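Local atomic coordinates of ferrichrome ABC transporter substrate-binding protein (PDB entry 5FLY), a protein that probably binds iron-loaded ferrichrome-type siderophores at the cell surface and hands them to an ABC transporter for uptake. Residues A[28-33]-A[44-49]; A[83-88]-A[99-104]. All coordinates share one frame; numbering follows the deposited sequence.

Interaction 1: A[28-33]-A[44-49]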
loop_
_atom_site.group_PDB
_atom_site.type_symbol
_atom_site.label_atom_id
_atom_site.label_comp_id
_atom_site.label_asym_id
_atom_site.label_seq_id
_atom_site.Cartn_x
_atom_site.Cartn_y
_atom_site.Cartn_z
ATOM N N ILE A 28 2.256 14.285 16.010
ATOM C CA ILE A 28 1.992 12.900 15.642
ATOM C C ILE A 28 3.294 12.195 15.324
ATOM O O ILE A 28 4.125 12.726 14.595
ATOM C CB ILE A 28 1.072 12.788 14.411
ATOM C CG1 ILE A 28 -0.197 13.606 14.609
ATOM C CG2 ILE A 28 0.721 11.319 14.126
ATOM C CD1 ILE A 28 -1.159 13.539 13.426
ATOM N N VAL A 29 3.478 11.004 15.879
ATOM C CA VAL A 29 4.564 10.130 15.464
ATOM C C VAL A 29 3.939 8.967 14.733
ATOM O O VAL A 29 3.102 8.269 15.291
ATOM C CB VAL A 29 5.401 9.650 16.660
ATOM C CG1 VAL A 29 6.364 8.517 16.247
ATOM C CG2 VAL A 29 6.137 10.841 17.272
ATOM N N VAL A 30 4.306 8.801 13.465
ATOM C CA VAL A 30 3.751 7.729 12.648
ATOM C C VAL A 30 4.773 6.595 12.515
ATOM O O VAL A 30 5.715 6.686 11.724
ATOM C CB VAL A 30 3.335 8.255 11.253
ATOM C CG1 VAL A 30 2.657 7.162 10.442
ATOM C CG2 VAL A 30 2.431 9.478 11.382
ATOM N N MET A 31 4.592 5.545 13.312
ATOM C CA MET A 31 5.499 4.394 13.290
ATOM C C MET A 31 5.137 3.378 12.205
ATOM O O MET A 31 5.973 2.560 11.819
ATOM C CB MET A 31 5.513 3.694 14.644
ATOM C CG MET A 31 6.169 4.496 15.744
ATOM S SD MET A 31 7.817 5.126 15.296
ATOM C CE MET A 31 8.666 3.625 14.847
ATOM N N ALA A 32 3.890 3.399 11.749
ATOM C CA ALA A 32 3.440 2.506 10.691
ATOM C C ALA A 32 3.528 3.238 9.337
ATOM O O ALA A 32 2.732 4.145 9.068
ATOM C CB ALA A 32 2.026 2.037 10.961
ATOM N N PRO A 33 4.489 2.855 8.480
ATOM C CA PRO A 33 4.693 3.643 7.258
ATOM C C PRO A 33 3.503 3.646 6.303
ATOM O O PRO A 33 3.391 4.562 5.494
ATOM C CB PRO A 33 5.911 2.981 6.610
ATOM C CG PRO A 33 6.020 1.624 7.228
ATOM C CD PRO A 33 5.498 1.792 8.624
ATOM N N ALA A 44 -0.716 16.889 7.951
ATOM C CA ALA A 44 -0.780 16.599 9.379
ATOM C C ALA A 44 0.456 17.095 10.127
ATOM O O ALA A 44 1.553 17.234 9.555
ATOM C CB ALA A 44 -0.946 15.111 9.606
ATOM N N ASN A 45 0.281 17.339 11.423
ATOM C CA ASN A 45 1.379 17.804 12.268
ATOM C C ASN A 45 2.271 16.645 12.714
ATOM O O ASN A 45 2.225 16.198 13.868
ATOM C CB ASN A 45 0.820 18.560 13.476
ATOM C CG ASN A 45 0.029 19.805 13.067
ATOM O OD1 ASN A 45 0.502 20.610 12.254
ATOM N ND2 ASN A 45 -1.179 19.960 13.607
ATOM N N ILE A 46 3.111 16.172 11.800
ATOM C CA ILE A 46 3.934 14.994 12.051
ATOM C C ILE A 46 5.309 15.410 12.559
ATOM O O ILE A 46 5.995 16.239 11.929
ATOM C CB ILE A 46 4.100 14.142 10.777
ATOM C CG1 ILE A 46 2.736 13.641 10.283
ATOM C CG2 ILE A 46 5.076 12.980 11.024
ATOM C CD1 ILE A 46 2.760 13.022 8.901
ATOM N N VAL A 47 5.714 14.853 13.697
ATOM C CA VAL A 47 7.010 15.168 14.289
ATOM C C VAL A 47 7.975 13.986 14.316
ATOM O O VAL A 47 9.134 14.144 14.666
ATOM C CB VAL A 47 6.863 15.707 15.735
ATOM C CG1 VAL A 47 6.124 17.046 15.738
ATOM C CG2 VAL A 47 6.159 14.698 16.642
ATOM N N GLY A 48 7.511 12.796 13.954
ATOM C CA GLY A 48 8.395 11.643 13.847
ATOM C C GLY A 48 7.771 10.665 12.890
ATOM O O GLY A 48 6.548 10.564 12.838
ATOM N N VAL A 49 8.596 9.964 12.122
ATOM C CA VAL A 49 8.082 8.977 11.175
ATOM C C VAL A 49 9.044 7.789 11.098
ATOM O O VAL A 49 10.264 7.948 11.205
ATOM C CB VAL A 49 7.852 9.612 9.768
ATOM C CG1 VAL A 49 9.156 10.086 9.138
ATOM C CG2 VAL A 49 7.112 8.640 8.853
#

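Interaction 2: A[83-88]-A[99-104]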
loop_
_atom_site.group_PDB
_atom_site.type_symbol
_atom_site.label_atom_id
_atom_site.label_comp_id
_atom_site.label_asym_id
_atom_site.label_seq_id
_atom_site.Cartn_x
_atom_site.Cartn_y
_atom_site.Cartn_z
ATOM N N ASP A 83 1.561 13.820 20.931
ATOM C CA ASP A 83 0.218 13.777 21.511
ATOM C C ASP A 83 -0.626 12.687 20.842
ATOM O O ASP A 83 -1.760 12.442 21.250
ATOM C CB ASP A 83 -0.472 15.154 21.450
ATOM C CG ASP A 83 -0.707 15.681 20.040
ATOM O OD1 ASP A 83 -0.290 15.071 19.037
ATOM O OD2 ASP A 83 -1.332 16.772 19.960
ATOM N N LEU A 84 -0.040 11.994 19.866
ATOM C CA LEU A 84 -0.709 10.905 19.169
ATOM C C LEU A 84 0.348 10.043 18.503
ATOM O O LEU A 84 1.255 10.572 17.854
ATOM C CB LEU A 84 -1.705 11.445 18.122
ATOM C CG LEU A 84 -2.422 10.401 17.262
ATOM C CD1 LEU A 84 -3.325 9.518 18.098
ATOM C CD2 LEU A 84 -3.237 11.076 16.151
ATOM N N ILE A 85 0.210 8.719 18.648
ATOM C CA ILE A 85 1.100 7.749 18.019
ATOM C C ILE A 85 0.286 6.829 17.120
ATOM O O ILE A 85 -0.776 6.387 17.522
ATOM C CB ILE A 85 1.841 6.908 19.074
ATOM C CG1 ILE A 85 2.694 7.816 19.973
ATOM C CG2 ILE A 85 2.687 5.832 18.410
ATOM C CD1 ILE A 85 3.144 7.152 21.260
ATOM N N ILE A 86 0.770 6.598 15.895
ATOM C CA ILE A 86 0.128 5.720 14.924
ATOM C C ILE A 86 1.043 4.544 14.650
ATOM O O ILE A 86 2.201 4.729 14.318
ATOM C CB ILE A 86 -0.161 6.432 13.566
ATOM C CG1 ILE A 86 -0.866 7.770 13.774
ATOM C CG2 ILE A 86 -0.952 5.504 12.619
ATOM C CD1 ILE A 86 -2.204 7.670 14.426
ATOM N N THR A 87 0.529 3.328 14.807
ATOM C CA THR A 87 1.322 2.138 14.513
ATOM C C THR A 87 0.409 1.023 14.020
ATOM O O THR A 87 -0.753 1.272 13.676
ATOM C CB THR A 87 2.140 1.670 15.755
ATOM O OG1 THR A 87 3.121 0.705 15.342
ATOM C CG2 THR A 87 1.231 1.122 16.866
ATOM N N TYR A 88 0.945 -0.192 13.948
ATOM C CA TYR A 88 0.163 -1.377 13.568
ATOM C C TYR A 88 -0.146 -2.196 14.797
ATOM O O TYR A 88 0.596 -2.166 15.776
ATOM C CB TYR A 88 0.903 -2.293 12.588
ATOM C CG TYR A 88 1.377 -1.707 11.285
ATOM C CD1 TYR A 88 0.498 -1.422 10.248
ATOM C CD2 TYR A 88 2.731 -1.520 11.068
ATOM C CE1 TYR A 88 0.969 -0.920 9.051
ATOM C CE2 TYR A 88 3.205 -1.015 9.891
ATOM C CZ TYR A 88 2.327 -0.725 8.884
ATOM O OH TYR A 88 2.853 -0.226 7.721
ATOM N N LYS A 99 1.538 4.283 27.003
ATOM C CA LYS A 99 1.956 5.030 28.192
ATOM C C LYS A 99 2.492 6.413 27.813
ATOM O O LYS A 99 2.477 7.333 28.630
ATOM C CB LYS A 99 3.026 4.265 28.984
ATOM C CG LYS A 99 2.585 2.911 29.537
ATOM C CD LYS A 99 3.747 2.225 30.263
ATOM C CE LYS A 99 3.419 0.800 30.695
ATOM N NZ LYS A 99 2.327 0.734 31.701
ATOM N N ILE A 100 2.967 6.547 26.578
ATOM C CA ILE A 100 3.562 7.797 26.095
ATOM C C ILE A 100 2.499 8.765 25.600
ATOM O O ILE A 100 2.547 9.955 25.900
ATOM C CB ILE A 100 4.583 7.520 24.968
ATOM C CG1 ILE A 100 5.699 6.609 25.486
ATOM C CG2 ILE A 100 5.186 8.823 24.442
ATOM C CD1 ILE A 100 6.560 6.018 24.399
ATOM N N ALA A 101 1.532 8.253 24.847
ATOM C CA ALA A 101 0.511 9.091 24.240
ATOM C C ALA A 101 -0.637 8.212 23.744
ATOM O O ALA A 101 -0.458 7.008 23.613
ATOM C CB ALA A 101 1.109 9.917 23.075
ATOM N N PRO A 102 -1.817 8.810 23.489
ATOM C CA PRO A 102 -2.881 8.103 22.764
ATOM C C PRO A 102 -2.319 7.417 21.528
ATOM O O PRO A 102 -1.609 8.054 20.744
ATOM C CB PRO A 102 -3.854 9.223 22.399
ATOM C CG PRO A 102 -3.692 10.204 23.503
ATOM C CD PRO A 102 -2.239 10.167 23.881
ATOM N N THR A 103 -2.619 6.130 21.383
ATOM C CA THR A 103 -2.014 5.295 20.354
ATOM C C THR A 103 -3.100 4.575 19.564
ATOM O O THR A 103 -3.955 3.892 20.148
ATOM C CB THR A 103 -1.037 4.261 20.967
ATOM O OG1 THR A 103 0.109 4.936 21.516
ATOM C CG2 THR A 103 -0.564 3.250 19.912
ATOM N N ILE A 104 -3.076 4.759 18.244
ATOM C CA ILE A 104 -3.909 3.983 17.326
ATOM C C ILE A 104 -3.045 2.940 16.642
ATOM O O ILE A 104 -2.187 3.255 15.805
ATOM C CB ILE A 104 -4.596 4.848 16.254
ATOM C CG1 ILE A 104 -5.350 6.014 16.899
ATOM C CG2 ILE A 104 -5.571 4.033 15.460
ATOM C CD1 ILE A 104 -5.757 7.058 15.919
#

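Interaction 1: A[28-33]-A[44-49]
Ile28 and Val30 hold the 44-49 segment through their backbones, pairing two parallel strands of the beta-alpha-beta unit made of strand 28-30, helix 36-41 and strand 46-50. The pairing helps build the five-stranded parallel sheet of one lobe of this class III solute-binding protein. Ile28 N gives a nearly straight bond to Asn45 O, 2.9 Å long and lying in the carbonyl plane. Ile28 O is gripped twice, by Val47 N at 2.8 Å and, weakly, by Gly48 N at 3.4 Å. Both amides can converge on one oxygen because a beta bulge shifts the register here: Ile28 pairs with Ile46, but Val29 pairs with Gly48. Beyond the bulge, Val30 N reaches Gly48 O at 2.9 Å.

Glycine suits its place, since a beta carbon there would lie tight against Val29 CG2. That methyl, set beside its own backbone N, instead meets Val47 CG2 at 3.9 Å, the two side chains crossing at about a right angle. Beta-branched residues fit these extended strands, and their apolar branches fill the sheet's other face, where Ile28, Val30, Ile46 and Val49 project. Leu39 of helix 36-41 packs on this face, touching Val30, Ala44 and Ile46. Ile28 keeps its outer chain extended (chi2 180°), which carries the tip past Asn45 to the small Ala44: CD1 stops 4.1 Å from Ala44 CB.

Interaction 2: A[83-88]-A[99-104]
Ile85 and Thr103 pair in parallel, as do Ile86 and Ile104, through three backbone hydrogen bonds of 2.9 Å: Ile85 N to Pro102 O, Ile104 N to Ile85 O, and Thr87 N to Ile104 O. They close the beta-alpha-beta unit formed by strand 84-88, helix 94-100 and strand 103-106, the last being an outermost strand of the parallel sheet. The side chain of Thr87 lies about 11 Å from the bound polyether 7PG. Pro102, without an N-H, fits just ahead of the pairing, where its carbonyl alone is needed; its ring lies against the backbone of Asp83, with CD 3.5 Å from Asp83 O.

Side chains alternate between the two faces. On one, Ile86 and Ile104 lie side by side, pointing the same way, with their CD1 methyls 3.9 Å apart. Leu84, whose CG is anti to its backbone N (chi1 177°), brings CD1 up to the same cluster, 4.1 Å from Ile104 CD1, so that the three CD1 methyls form a triangle. Long branched chains suit this face because their tips meet across the strands.

On the other face, Ile85 rests CD1 against both Ile100 CB and the small Ala101 CB, so one methyl packs the strand against residues 100-101. Val77 of helix 74-79 also packs against Ile85. Thr103 is polar yet buried: its OG1 donates to Ala101 O from above the carbonyl plane, a bond of 3.0 Å that satisfies the hydroxyl within its own segment. Thr103 OG1 also rests against the apolar side of Ile85, 3.6 Å from Ile85 CB.

How the interactions relate
From the N terminus, strand 28-30 leads through helix 36-41 to strand 46-50, and interaction 1 closes that crossover. The chain then adds edge strand 68-69 and helix 74-79 before returning beside strand 28-30 as strand 84-88; helix 94-100 and strand 103-106 follow, closed by interaction 2. The two loops therefore stand in series, neither enclosing nor crossing the other. In space they are neighbours, because strands 28-30 and 84-88 adjoin at the middle of the five-stranded parallel sheet. Probable hydrogen bonds from Ile86 N to Val29 O and from Met31 N to Ile86 O join them, and Tyr88 packs on Ala32 and Pro33.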